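Local coordinates for CDC25-like phosphatase YCH1 (Saccharomyces cerevisiae, PDB 3FS5), which acts as a protein phosphatase of the Cdc25 type and is built as a single rhodanese-like domain, at residues 125-129 / 142-147. Numbering follows the deposited sequence.
Sequences FSRWQ and YLPDLW
In this rhodanese-like domain, a central parallel sheet flanked by helices, the C-terminal tail folds back against helix 124-132. Residues 125-129 form a helical turn of it, with Q129 N hydrogen-bonded to F125 O at 2.8 Å; W128 packs on helix 14-23, while F125, S126 and Q129 meet the tail. The nearest CA atoms, those of Q129 and Y142, are 8.4 Å apart, so long side chains must bridge the gap. Y142 is extended (phi/psi -71/133) and, with chi1 t, brings its phenol to the helix, where OH donates to Q129 OE1 at 2.6 Å. L143, also extended, is tied through its backbone to G45. P144, with a ring-restricted phi that suits a helical turn, leads into a weakly bonded turn at about 144-147, where W147 N hydrogen-bonds P144 O at 3.1 Å. The turn brings W147 round to face helix 124-132. With chi1 m, its indole lies against three residues: CZ2 is 3.7 Å from F125 CD2, with the six-membered rings oblique at 62°; CZ3 is 3.9 Å from S126 CA, where a small side chain admits the broad ring; and Q129 CG sits 3.6 Å from the six-membered ring centroid in a CH-pi contact, with Q129 CD 3.4 Å from W147 CE3. W147 NE1 hydrogen-bonds to the carbonyl of G45, a second anchor there. Glutamine suits its place by offering its CG methylene to the indole face and a two-ended amide: chi1 and chi2, both p, curl the side chain back so that Q129 NE2 donates to S126 O at 3.1 Å.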
loop_
_atom_site.group_PDB
_atom_site.type_symbol
_atom_site.label_atom_id
_atom_site.label_comp_id
_atom_site.label_asym_id
_atom_site.label_seq_id
_atom_site.Cartn_x
_atom_site.Cartn_y
_atom_site.Cartn_z
ATOM N N PHE A 125 -6.533 6.883 1.306
ATOM C CA PHE A 125 -6.638 7.652 0.080
ATOM C C PHE A 125 -7.292 9.003 0.318
ATOM O O PHE A 125 -7.009 9.957 -0.392
ATOM C CB PHE A 125 -7.428 6.892 -0.986
ATOM C CG PHE A 125 -7.347 7.527 -2.344
ATOM C CD1 PHE A 125 -6.152 7.509 -3.055
ATOM C CD2 PHE A 125 -8.440 8.208 -2.879
ATOM C CE1 PHE A 125 -6.040 8.165 -4.275
ATOM C CE2 PHE A 125 -8.341 8.871 -4.102
ATOM C CZ PHE A 125 -7.136 8.850 -4.802
ATOM N N SER A 126 -8.169 9.075 1.312
ATOM C CA SER A 126 -8.844 10.322 1.628
ATOM C C SER A 126 -7.850 11.439 1.948
ATOM O O SER A 126 -7.989 12.555 1.448
ATOM C CB SER A 126 -9.798 10.127 2.805
ATOM O OG SER A 126 -10.498 11.326 3.080
ATOM N N ARG A 127 -6.845 11.157 2.772
ATOM C CA ARG A 127 -5.875 12.198 3.087
ATOM C C ARG A 127 -5.002 12.438 1.866
ATOM O O ARG A 127 -4.653 13.575 1.552
ATOM C CB ARG A 127 -4.988 11.828 4.280
ATOM C CG ARG A 127 -4.500 13.078 5.004
ATOM C CD ARG A 127 -3.022 13.074 5.360
ATOM N NE ARG A 127 -2.707 12.218 6.498
ATOM C CZ ARG A 127 -1.596 12.325 7.224
ATOM N NH1 ARG A 127 -1.383 11.500 8.241
ATOM N NH2 ARG A 127 -0.703 13.268 6.945
ATOM N N TRP A 128 -4.654 11.357 1.173
ATOM C CA TRP A 128 -3.830 11.465 -0.022
ATOM C C TRP A 128 -4.414 12.446 -1.038
ATOM O O TRP A 128 -3.731 13.373 -1.473
ATOM C CB TRP A 128 -3.662 10.090 -0.679
ATOM C CG TRP A 128 -2.875 10.125 -1.959
ATOM C CD1 TRP A 128 -3.370 10.232 -3.224
ATOM C CD2 TRP A 128 -1.448 10.091 -2.087
ATOM N NE1 TRP A 128 -2.341 10.268 -4.136
ATOM C CE2 TRP A 128 -1.151 10.182 -3.465
ATOM C CE3 TRP A 128 -0.390 9.993 -1.171
ATOM C CZ2 TRP A 128 0.163 10.179 -3.952
ATOM C CZ3 TRP A 128 0.918 9.992 -1.655
ATOM C CH2 TRP A 128 1.180 10.084 -3.036
ATOM N N GLN A 129 -5.677 12.250 -1.413
ATOM C CA GLN A 129 -6.295 13.129 -2.402
ATOM C C GLN A 129 -6.435 14.585 -1.963
ATOM O O GLN A 129 -6.429 15.485 -2.800
ATOM C CB GLN A 129 -7.666 12.574 -2.844
ATOM C CG GLN A 129 -8.784 12.603 -1.807
ATOM C CD GLN A 129 -9.417 13.978 -1.635
ATOM O OE1 GLN A 129 -9.715 14.670 -2.611
ATOM N NE2 GLN A 129 -9.640 14.371 -0.386
ATOM N N TYR A 142 -8.729 10.039 -10.900
ATOM C CA TYR A 142 -9.350 10.924 -9.925
ATOM C C TYR A 142 -10.614 11.597 -10.457
ATOM O O TYR A 142 -10.632 12.112 -11.578
ATOM C CB TYR A 142 -8.347 11.986 -9.488
ATOM C CG TYR A 142 -8.821 12.863 -8.356
ATOM C CD1 TYR A 142 -9.201 12.312 -7.131
ATOM C CD2 TYR A 142 -8.842 14.251 -8.489
ATOM C CE1 TYR A 142 -9.583 13.122 -6.065
ATOM C CE2 TYR A 142 -9.223 15.068 -7.431
ATOM C CZ TYR A 142 -9.589 14.498 -6.223
ATOM O OH TYR A 142 -9.949 15.306 -5.170
ATOM N N LEU A 143 -11.667 11.582 -9.645
ATOM C CA LEU A 143 -12.940 12.198 -10.005
ATOM C C LEU A 143 -13.251 13.290 -8.990
ATOM O O LEU A 143 -13.874 13.037 -7.957
ATOM C CB LEU A 143 -14.048 11.147 -10.011
ATOM C CG LEU A 143 -13.859 10.004 -11.012
ATOM C CD1 LEU A 143 -14.943 8.963 -10.816
ATOM C CD2 LEU A 143 -13.896 10.550 -12.432
ATOM N N PRO A 144 -12.817 14.528 -9.278
ATOM C CA PRO A 144 -13.005 15.710 -8.429
ATOM C C PRO A 144 -14.423 15.890 -7.907
ATOM O O PRO A 144 -14.625 16.262 -6.752
ATOM C CB PRO A 144 -12.585 16.860 -9.344
ATOM C CG PRO A 144 -11.567 16.226 -10.234
ATOM C CD PRO A 144 -12.215 14.909 -10.567
ATOM N N ASP A 145 -15.400 15.627 -8.767
ATOM C CA ASP A 145 -16.804 15.772 -8.405
ATOM C C ASP A 145 -17.212 15.011 -7.149
ATOM O O ASP A 145 -17.908 15.550 -6.288
ATOM C CB ASP A 145 -17.688 15.329 -9.570
ATOM C CG ASP A 145 -18.471 16.475 -10.169
ATOM O OD1 ASP A 145 -19.331 17.040 -9.458
ATOM O OD2 ASP A 145 -18.221 16.814 -11.346
ATOM N N LEU A 146 -16.781 13.759 -7.046
ATOM C CA LEU A 146 -17.126 12.925 -5.899
ATOM C C LEU A 146 -16.583 13.412 -4.563
ATOM O O LEU A 146 -17.154 13.114 -3.516
ATOM C CB LEU A 146 -16.649 11.491 -6.132
ATOM C CG LEU A 146 -17.279 10.738 -7.304
ATOM C CD1 LEU A 146 -16.685 9.341 -7.372
ATOM C CD2 LEU A 146 -18.788 10.667 -7.129
ATOM N N TRP A 147 -15.487 14.162 -4.591
ATOM C CA TRP A 147 -14.889 14.642 -3.350
ATOM C C TRP A 147 -15.316 16.052 -2.942
ATOM O O TRP A 147 -14.889 16.559 -1.905
ATOM C CB TRP A 147 -13.362 14.555 -3.448
ATOM C CG TRP A 147 -12.881 13.162 -3.743
ATOM C CD1 TRP A 147 -12.821 12.556 -4.966
ATOM C CD2 TRP A 147 -12.475 12.176 -2.788
ATOM N NE1 TRP A 147 -12.406 11.254 -4.833
ATOM C CE2 TRP A 147 -12.187 10.993 -3.504
ATOM C CE3 TRP A 147 -12.331 12.175 -1.395
ATOM C CZ2 TRP A 147 -11.763 9.817 -2.874
ATOM C CZ3 TRP A 147 -11.908 11.005 -0.765
ATOM C CH2 TRP A 147 -11.630 9.843 -1.508
#